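Local coordinates for protein PTS system glucose-specific EIIA component (Mycoplasma capricolum, PDB 2GPR) that probably relays a phosphoryl group from phospho-HPr to the EIIB domain during phosphoenolpyruvate-dependent uptake of glucose, at residues L34-P42 with I122-N130; K54-F65 with F91-Q99. All coordinates share one frame; numbering follows the deposited sequence.

Interaction 1 (L34-P42 with I122-N130); sequences LGDGFAINP and IKSPIIFTN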
loop_
_atom_site.group_PDB
_atom_site.type_symbol
_atom_site.label_atom_id
_atom_site.label_comp_id
_atom_site.label_asym_id
_atom_site.label_seq_id
_atom_site.Cartn_x
_atom_site.Cartn_y
_atom_site.Cartn_z
ATOM N N LEU A 34 7.755 6.955 9.668
ATOM C CA LEU A 34 7.883 5.522 9.807
ATOM C C LEU A 34 8.595 4.850 8.656
ATOM O O LEU A 34 8.959 3.677 8.715
ATOM C CB LEU A 34 6.509 4.881 10.059
ATOM C CG LEU A 34 6.105 4.955 11.526
ATOM C CD1 LEU A 34 4.763 4.259 11.737
ATOM C CD2 LEU A 34 7.186 4.290 12.391
ATOM N N GLY A 35 8.791 5.607 7.586
ATOM C CA GLY A 35 9.423 5.058 6.417
ATOM C C GLY A 35 9.137 5.896 5.206
ATOM O O GLY A 35 8.512 6.951 5.322
ATOM N N ASP A 36 9.618 5.374 4.047
ATOM C CA ASP A 36 9.533 5.987 2.713
ATOM C C ASP A 36 8.621 5.207 1.825
ATOM O O ASP A 36 8.062 4.220 2.264
ATOM C CB ASP A 36 10.921 6.081 2.041
ATOM C CG ASP A 36 11.096 7.298 1.162
ATOM O OD1 ASP A 36 10.003 7.608 0.477
ATOM O OD2 ASP A 36 12.132 7.954 1.128
ATOM N N GLY A 37 8.455 5.677 0.590
ATOM C CA GLY A 37 7.586 5.025 -0.418
ATOM C C GLY A 37 6.798 6.058 -1.180
ATOM O O GLY A 37 7.269 7.139 -1.430
ATOM N N PHE A 38 5.571 5.770 -1.472
ATOM C CA PHE A 38 4.742 6.721 -2.197
ATOM C C PHE A 38 3.234 6.571 -1.854
ATOM O O PHE A 38 2.870 6.036 -0.829
ATOM C CB PHE A 38 4.958 6.574 -3.659
ATOM C CG PHE A 38 4.828 5.122 -3.993
ATOM C CD1 PHE A 38 5.897 4.252 -3.807
ATOM C CD2 PHE A 38 3.621 4.596 -4.435
ATOM C CE1 PHE A 38 5.798 2.893 -4.072
ATOM C CE2 PHE A 38 3.497 3.230 -4.718
ATOM C CZ PHE A 38 4.584 2.378 -4.525
ATOM N N ALA A 39 2.350 7.074 -2.689
ATOM C CA ALA A 39 0.932 6.989 -2.412
ATOM C C ALA A 39 0.108 6.806 -3.688
ATOM O O ALA A 39 0.589 6.732 -4.805
ATOM C CB ALA A 39 0.438 8.183 -1.588
ATOM N N ILE A 40 -1.138 6.694 -3.494
ATOM C CA ILE A 40 -1.969 6.456 -4.573
ATOM C C ILE A 40 -3.301 7.100 -4.373
ATOM O O ILE A 40 -3.857 7.116 -3.271
ATOM C CB ILE A 40 -2.026 4.949 -4.985
ATOM C CG1 ILE A 40 -2.506 4.780 -6.452
ATOM C CG2 ILE A 40 -2.874 4.066 -4.054
ATOM C CD1 ILE A 40 -2.359 3.346 -6.997
ATOM N N ASN A 41 -3.735 7.735 -5.478
ATOM C CA ASN A 41 -5.046 8.307 -5.646
ATOM C C ASN A 41 -5.910 7.211 -6.262
ATOM O O ASN A 41 -5.885 6.990 -7.512
ATOM C CB ASN A 41 -5.033 9.531 -6.533
ATOM C CG ASN A 41 -5.716 10.610 -5.808
ATOM O OD1 ASN A 41 -6.774 10.370 -5.210
ATOM N ND2 ASN A 41 -4.987 11.704 -5.612
ATOM N N PRO A 42 -6.602 6.473 -5.366
ATOM C CA PRO A 42 -7.432 5.383 -5.777
ATOM C C PRO A 42 -8.549 5.822 -6.723
ATOM O O PRO A 42 -9.378 6.661 -6.403
ATOM C CB PRO A 42 -8.051 4.764 -4.512
ATOM C CG PRO A 42 -7.747 5.715 -3.373
ATOM C CD PRO A 42 -6.815 6.782 -3.930
ATOM N N ILE A 122 -8.591 10.005 0.851
ATOM C CA ILE A 122 -8.531 8.602 0.425
ATOM C C ILE A 122 -7.203 8.271 -0.271
ATOM O O ILE A 122 -6.963 7.145 -0.695
ATOM C CB ILE A 122 -9.721 8.040 -0.334
ATOM C CG1 ILE A 122 -9.941 8.773 -1.645
ATOM C CG2 ILE A 122 -10.984 7.990 0.494
ATOM C CD1 ILE A 122 -10.200 7.805 -2.790
ATOM N N LYS A 123 -6.365 9.270 -0.417
ATOM C CA LYS A 123 -5.071 9.047 -0.972
ATOM C C LYS A 123 -4.415 8.028 -0.059
ATOM O O LYS A 123 -4.428 8.234 1.139
ATOM C CB LYS A 123 -4.317 10.346 -0.951
ATOM C CG LYS A 123 -4.650 11.262 -2.124
ATOM C CD LYS A 123 -3.777 12.511 -2.040
ATOM C CE LYS A 123 -4.481 13.785 -2.452
ATOM N NZ LYS A 123 -3.718 14.996 -2.086
ATOM N N SER A 124 -4.006 6.881 -0.617
ATOM C CA SER A 124 -3.493 5.751 0.138
ATOM C C SER A 124 -1.994 5.560 0.098
ATOM O O SER A 124 -1.446 5.288 -0.945
ATOM C CB SER A 124 -4.195 4.485 -0.291
ATOM O OG SER A 124 -5.612 4.614 -0.083
ATOM N N PRO A 125 -1.355 5.588 1.273
ATOM C CA PRO A 125 0.075 5.452 1.315
ATOM C C PRO A 125 0.630 4.035 1.265
ATOM O O PRO A 125 0.085 3.081 1.840
ATOM C CB PRO A 125 0.544 6.214 2.536
ATOM C CG PRO A 125 -0.655 6.965 3.092
ATOM C CD PRO A 125 -1.872 6.468 2.353
ATOM N N ILE A 126 1.764 3.916 0.572
ATOM C CA ILE A 126 2.523 2.675 0.421
ATOM C C ILE A 126 3.909 2.897 1.020
ATOM O O ILE A 126 4.788 3.519 0.396
ATOM C CB ILE A 126 2.710 2.278 -1.069
ATOM C CG1 ILE A 126 1.425 2.376 -1.876
ATOM C CG2 ILE A 126 3.286 0.870 -1.181
ATOM C CD1 ILE A 126 0.290 1.568 -1.268
ATOM N N ILE A 127 4.140 2.444 2.228
ATOM C CA ILE A 127 5.449 2.718 2.771
ATOM C C ILE A 127 6.176 1.501 3.148
ATOM O O ILE A 127 5.604 0.530 3.566
ATOM C CB ILE A 127 5.378 3.624 3.989
ATOM C CG1 ILE A 127 4.231 3.204 4.879
ATOM C CG2 ILE A 127 5.211 5.107 3.635
ATOM C CD1 ILE A 127 4.574 3.497 6.338
ATOM N N PHE A 128 7.458 1.565 3.007
ATOM C CA PHE A 128 8.281 0.483 3.442
ATOM C C PHE A 128 8.650 0.781 4.877
ATOM O O PHE A 128 9.408 1.775 5.186
ATOM C CB PHE A 128 9.538 0.283 2.591
ATOM C CG PHE A 128 9.227 0.176 1.135
ATOM C CD1 PHE A 128 8.845 1.310 0.423
ATOM C CD2 PHE A 128 9.275 -1.053 0.481
ATOM C CE1 PHE A 128 8.480 1.208 -0.919
ATOM C CE2 PHE A 128 8.997 -1.151 -0.882
ATOM C CZ PHE A 128 8.561 -0.022 -1.572
ATOM N N THR A 129 7.999 -0.013 5.755
ATOM C CA THR A 129 8.206 0.102 7.161
ATOM C C THR A 129 9.519 -0.569 7.570
ATOM O O THR A 129 10.048 -0.369 8.644
ATOM C CB THR A 129 6.974 -0.367 7.945
ATOM O OG1 THR A 129 6.331 0.798 8.515
ATOM C CG2 THR A 129 7.362 -1.413 9.028
ATOM N N ASN A 130 10.069 -1.328 6.645
ATOM C CA ASN A 130 11.302 -1.981 6.873
ATOM C C ASN A 130 11.930 -2.460 5.562
ATOM O O ASN A 130 11.342 -3.203 4.798
ATOM C CB ASN A 130 11.122 -3.063 7.915
ATOM C CG ASN A 130 12.334 -3.962 8.032
ATOM O OD1 ASN A 130 12.230 -5.131 8.461
ATOM N ND2 ASN A 130 13.481 -3.460 7.647
#

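Interaction 2 (K54-F65 with F91-Q99); sequences KLVTAFPTKHAF and FESFVTQDQ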
loop_
_atom_site.group_PDB
_atom_site.type_symbol
_atom_site.label_atom_id
_atom_site.label_comp_id
_atom_site.label_asym_id
_atom_site.label_seq_id
_atom_site.Cartn_x
_atom_site.Cartn_y
_atom_site.Cartn_z
ATOM N N LYS A 54 3.614 -12.179 3.894
ATOM C CA LYS A 54 2.676 -12.485 4.959
ATOM C C LYS A 54 1.982 -11.257 5.488
ATOM O O LYS A 54 2.614 -10.228 5.810
ATOM C CB LYS A 54 3.401 -13.103 6.110
ATOM C CG LYS A 54 2.659 -14.291 6.648
ATOM C CD LYS A 54 2.829 -14.423 8.134
ATOM C CE LYS A 54 4.274 -14.465 8.558
ATOM N NZ LYS A 54 4.350 -14.858 9.972
ATOM N N LEU A 55 0.672 -11.363 5.598
ATOM C CA LEU A 55 -0.108 -10.268 6.145
ATOM C C LEU A 55 0.206 -10.249 7.642
ATOM O O LEU A 55 -0.531 -10.796 8.481
ATOM C CB LEU A 55 -1.611 -10.547 5.958
ATOM C CG LEU A 55 -2.470 -9.414 5.407
ATOM C CD1 LEU A 55 -3.931 -9.854 5.347
ATOM C CD2 LEU A 55 -2.398 -8.191 6.279
ATOM N N VAL A 56 1.363 -9.712 7.962
ATOM C CA VAL A 56 1.820 -9.652 9.336
ATOM C C VAL A 56 1.046 -8.638 10.089
ATOM O O VAL A 56 0.901 -8.782 11.269
ATOM C CB VAL A 56 3.301 -9.319 9.439
ATOM C CG1 VAL A 56 3.685 -9.141 10.906
ATOM C CG2 VAL A 56 4.131 -10.432 8.775
ATOM N N THR A 57 0.577 -7.592 9.378
ATOM C CA THR A 57 -0.229 -6.510 9.971
ATOM C C THR A 57 -1.616 -6.438 9.409
ATOM O O THR A 57 -1.791 -6.021 8.299
ATOM C CB THR A 57 0.304 -5.115 9.675
ATOM O OG1 THR A 57 1.552 -4.855 10.301
ATOM C CG2 THR A 57 -0.754 -4.131 10.129
ATOM N N ALA A 58 -2.614 -6.675 10.188
ATOM C CA ALA A 58 -3.926 -6.461 9.655
ATOM C C ALA A 58 -4.768 -5.926 10.780
ATOM O O ALA A 58 -4.270 -5.758 11.848
ATOM C CB ALA A 58 -4.490 -7.720 8.996
ATOM N N PHE A 59 -6.002 -5.614 10.585
ATOM C CA PHE A 59 -6.755 -5.075 11.694
ATOM C C PHE A 59 -8.264 -5.238 11.502
ATOM O O PHE A 59 -8.802 -5.288 10.400
ATOM C CB PHE A 59 -6.527 -3.577 11.856
ATOM C CG PHE A 59 -5.106 -3.094 11.950
ATOM C CD1 PHE A 59 -4.498 -2.956 13.201
ATOM C CD2 PHE A 59 -4.421 -2.616 10.827
ATOM C CE1 PHE A 59 -3.226 -2.400 13.325
ATOM C CE2 PHE A 59 -3.145 -2.062 10.943
ATOM C CZ PHE A 59 -2.551 -1.944 12.194
ATOM N N PRO A 60 -8.960 -5.244 12.599
ATOM C CA PRO A 60 -10.415 -5.374 12.603
ATOM C C PRO A 60 -11.069 -4.247 11.830
ATOM O O PRO A 60 -12.229 -4.286 11.422
ATOM C CB PRO A 60 -10.830 -5.219 14.073
ATOM C CG PRO A 60 -9.570 -4.923 14.885
ATOM C CD PRO A 60 -8.383 -5.049 13.945
ATOM N N THR A 61 -10.325 -3.193 11.750
ATOM C CA THR A 61 -10.799 -2.015 11.099
ATOM C C THR A 61 -10.604 -2.069 9.571
ATOM O O THR A 61 -11.183 -1.296 8.821
ATOM C CB THR A 61 -10.193 -0.801 11.787
ATOM O OG1 THR A 61 -8.798 -1.020 11.886
ATOM C CG2 THR A 61 -10.867 -0.631 13.161
ATOM N N LYS A 62 -9.774 -3.006 9.130
ATOM C CA LYS A 62 -9.526 -3.311 7.719
ATOM C C LYS A 62 -9.019 -2.172 6.840
ATOM O O LYS A 62 -9.206 -2.194 5.626
ATOM C CB LYS A 62 -10.827 -3.877 7.154
ATOM C CG LYS A 62 -11.318 -5.062 7.978
ATOM C CD LYS A 62 -12.768 -5.459 7.734
ATOM C CE LYS A 62 -13.781 -4.734 8.647
ATOM N NZ LYS A 62 -15.011 -4.271 7.924
ATOM N N HIS A 63 -8.397 -1.184 7.443
ATOM C CA HIS A 63 -7.989 0.015 6.718
ATOM C C HIS A 63 -6.508 0.031 6.349
ATOM O O HIS A 63 -6.059 0.953 5.652
ATOM C CB HIS A 63 -8.299 1.268 7.568
ATOM C CG HIS A 63 -7.444 1.245 8.807
ATOM N ND1 HIS A 63 -7.540 0.211 9.744
ATOM C CD2 HIS A 63 -6.437 2.069 9.216
ATOM C CE1 HIS A 63 -6.626 0.441 10.701
ATOM N NE2 HIS A 63 -5.959 1.561 10.426
ATOM N N ALA A 64 -5.752 -0.938 6.882
ATOM C CA ALA A 64 -4.330 -0.964 6.638
ATOM C C ALA A 64 -3.791 -2.403 6.541
ATOM O O ALA A 64 -4.201 -3.255 7.284
ATOM C CB ALA A 64 -3.668 -0.144 7.711
ATOM N N PHE A 65 -2.897 -2.700 5.589
ATOM C CA PHE A 65 -2.444 -4.046 5.450
ATOM C C PHE A 65 -0.955 -4.098 5.435
ATOM O O PHE A 65 -0.374 -3.444 4.618
ATOM C CB PHE A 65 -3.012 -4.606 4.132
ATOM C CG PHE A 65 -4.513 -4.647 4.162
ATOM C CD1 PHE A 65 -5.163 -5.739 4.737
ATOM C CD2 PHE A 65 -5.292 -3.555 3.781
ATOM C CE1 PHE A 65 -6.559 -5.788 4.853
ATOM C CE2 PHE A 65 -6.691 -3.594 3.868
ATOM C CZ PHE A 65 -7.330 -4.715 4.398
ATOM N N PHE A 91 -15.236 -0.927 4.458
ATOM C CA PHE A 91 -14.205 -1.888 4.139
ATOM C C PHE A 91 -14.798 -3.289 4.175
ATOM O O PHE A 91 -15.538 -3.611 5.079
ATOM C CB PHE A 91 -13.050 -1.793 5.185
ATOM C CG PHE A 91 -12.443 -0.423 5.247
ATOM C CD1 PHE A 91 -13.142 0.635 5.834
ATOM C CD2 PHE A 91 -11.154 -0.193 4.751
ATOM C CE1 PHE A 91 -12.576 1.908 5.902
ATOM C CE2 PHE A 91 -10.577 1.082 4.776
ATOM C CZ PHE A 91 -11.309 2.128 5.346
ATOM N N GLU A 92 -14.490 -4.102 3.190
ATOM C CA GLU A 92 -14.909 -5.493 3.113
ATOM C C GLU A 92 -13.654 -6.228 2.859
ATOM O O GLU A 92 -13.152 -6.168 1.757
ATOM C CB GLU A 92 -15.849 -5.743 1.920
ATOM C CG GLU A 92 -17.307 -6.061 2.320
ATOM C CD GLU A 92 -17.427 -7.138 3.385
ATOM O OE1 GLU A 92 -16.773 -8.182 3.362
ATOM O OE2 GLU A 92 -18.296 -6.828 4.355
ATOM N N SER A 93 -13.043 -6.765 3.885
ATOM C CA SER A 93 -11.753 -7.394 3.661
ATOM C C SER A 93 -11.908 -8.809 3.162
ATOM O O SER A 93 -13.019 -9.403 3.272
ATOM C CB SER A 93 -10.838 -7.354 4.883
ATOM O OG SER A 93 -10.799 -8.616 5.520
ATOM N N PHE A 94 -10.787 -9.349 2.635
ATOM C CA PHE A 94 -10.816 -10.707 2.152
ATOM C C PHE A 94 -9.681 -11.527 2.698
ATOM O O PHE A 94 -9.465 -12.691 2.260
ATOM C CB PHE A 94 -10.839 -10.779 0.629
ATOM C CG PHE A 94 -12.008 -10.060 0.059
ATOM C CD1 PHE A 94 -13.240 -10.697 -0.053
ATOM C CD2 PHE A 94 -11.896 -8.725 -0.317
ATOM C CE1 PHE A 94 -14.325 -10.008 -0.584
ATOM C CE2 PHE A 94 -12.981 -8.023 -0.841
ATOM C CZ PHE A 94 -14.207 -8.669 -0.955
ATOM N N VAL A 95 -8.990 -10.908 3.662
ATOM C CA VAL A 95 -7.797 -11.464 4.238
ATOM C C VAL A 95 -7.813 -11.402 5.761
ATOM O O VAL A 95 -8.584 -10.650 6.375
ATOM C CB VAL A 95 -6.617 -10.639 3.691
ATOM C CG1 VAL A 95 -6.332 -11.008 2.229
ATOM C CG2 VAL A 95 -7.011 -9.160 3.763
ATOM N N THR A 96 -6.924 -12.164 6.364
ATOM C CA THR A 96 -6.785 -12.168 7.814
ATOM C C THR A 96 -5.333 -12.092 8.142
ATOM O O THR A 96 -4.493 -12.511 7.358
ATOM C CB THR A 96 -7.337 -13.448 8.474
ATOM O OG1 THR A 96 -8.505 -13.887 7.823
ATOM C CG2 THR A 96 -7.638 -13.192 9.921
ATOM N N GLN A 97 -5.045 -11.580 9.282
ATOM C CA GLN A 97 -3.697 -11.490 9.695
ATOM C C GLN A 97 -2.992 -12.837 9.669
ATOM O O GLN A 97 -3.619 -13.888 9.783
ATOM C CB GLN A 97 -3.606 -10.872 11.062
ATOM C CG GLN A 97 -2.188 -10.448 11.363
ATOM C CD GLN A 97 -2.124 -9.948 12.761
ATOM O OE1 GLN A 97 -2.955 -10.345 13.599
ATOM N NE2 GLN A 97 -1.214 -9.013 13.000
ATOM N N ASP A 98 -1.691 -12.771 9.445
ATOM C CA ASP A 98 -0.865 -13.919 9.376
ATOM C C ASP A 98 -1.026 -14.666 8.090
ATOM O O ASP A 98 -0.326 -15.652 7.886
ATOM C CB ASP A 98 -1.140 -14.923 10.500
ATOM C CG ASP A 98 -1.074 -14.424 11.919
ATOM O OD1 ASP A 98 0.059 -13.823 12.168
ATOM O OD2 ASP A 98 -1.798 -14.805 12.822
ATOM N N GLN A 99 -1.987 -14.263 7.253
ATOM C CA GLN A 99 -2.251 -14.916 5.940
ATOM C C GLN A 99 -1.116 -14.639 4.929
ATOM O O GLN A 99 -0.583 -13.537 4.840
ATOM C CB GLN A 99 -3.570 -14.333 5.340
ATOM C CG GLN A 99 -3.915 -14.789 3.897
ATOM C CD GLN A 99 -5.298 -14.294 3.399
ATOM O OE1 GLN A 99 -5.508 -13.961 2.176
ATOM N NE2 GLN A 99 -6.290 -14.310 4.308
#

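Interaction 1 (L34-P42 with I122-N130)
F38 and I126 face each other as a hydrogen-bonded pair where strand 36-42 runs antiparallel to strand 124-128, the axes 4.4 Å apart at 159°. Two backbone bonds join this pair: I126 N gives to F38 O at 2.8 Å, nearly straight at 172°, and F38 N gives to I126 O at 3.0 Å. Farther along, S124 N meets I40 O, the return bond from I40 N being weak, and at the other end F128 N reaches D36 O.

With chi1 at 50°, CG of F38 sits between its own N and carbonyl carbon, which brings the ring over I126: CB of I126 lies 4.0 Å from the ring centroid, toward the rim of one face, and CG1 touches F38 CE2 at 3.6 Å. The F128 ring turns its edge to D36 O and G37 CA. At the end of strand 36-42, P42 CG abuts I122 CD1 at 3.3 Å.

Among polar groups, S124 OG bonds to I122 O at 2.9 Å, approaching from above the carbonyl plane, and to G80 N. G35 and G37 have backbone angles suited to glycine and lie close against F128 O and I126 O.

Backbone polar groups satisfy one another; F38, I40, I126 and F128 make one face largely apolar around S124, and A39 and P125 lie on the other, P125 near H78, probably the histidine that is phosphorylated.

Interaction 2 (K54-F65 with F91-Q99)
K62 lays its aliphatic chain along F91 and S93: K62 CB is 3.6 Å from F91 CB, while CG and CD pass S93 CB. CG stands beside the backbone N (chi1 -55°), and bends at chi3 and chi4 then turn the ammonium back to F91 O, 3.0 Å from NZ and approached from above the carbonyl plane. G88 O is a second acceptor for the same nitrogen.

The F91 ring is set against the backbone of the turn from F59 to K62. T61 O lies over one face near the rim, and H63 CA and CB meet the ring at CE2, CB at 3.6 Å. The imidazole heads off from 91-99; the H63 side chain touches T83 and V84 and lies about 4 Å from that of H78.

A second apolar group forms around V95. L55 crosses it at about a right angle, whereas F65 meets it obliquely, CE1 touching CG2 at 3.6 Å. The F65 ring presents its edge to S93 CB, and S93 OG is bonded to V95 O on a lone pair within the carbonyl plane.

In Q97, CG is anti to the backbone N (chi1 -166°). CB packs on A58 CB, CG passes L55 O, and the extended chain sets NE2 2.7 Å from V56 O, to which it bonds from above that carbonyl plane. In the backbone, L55 N donates almost straight, at 178°, to Q99 O at 2.6 Å; the D98 N to L55 O bond is modelled implausibly short, so its detail is doubtful. K54 CD lies against D98 O.

Side-chain donors thus hold carbonyls at both ends, with apolar packing between. The F91 end backs H63, which by similarity supports phospho-donor activity and shares a zinc ion with glycerol kinase.

How the interactions relate
After strands 8-11 and 16-19 and the short helix 27-30, the chain enters strand 36-42, whose partner, 124-130, comes about eighty residues later, so interaction 1 closes a long loop. Within that loop, 54-65 meets 91-99 after a shorter excursion of 25 residues, and interaction 2 is nested inside interaction 1. The two do not touch: their centres are 16 Å apart and their nearest atoms about 7 Å. Both reach the same antiparallel sheet, interaction 1 joining neighbouring strands and interaction 2 linking strands 53-57 and 64-68 to strand 91-93, an outer strand of the three-stranded sheet, and the loop after it. Strand 74-78 lies between 124-130 and 64-68, and carries H78 beside both contacts.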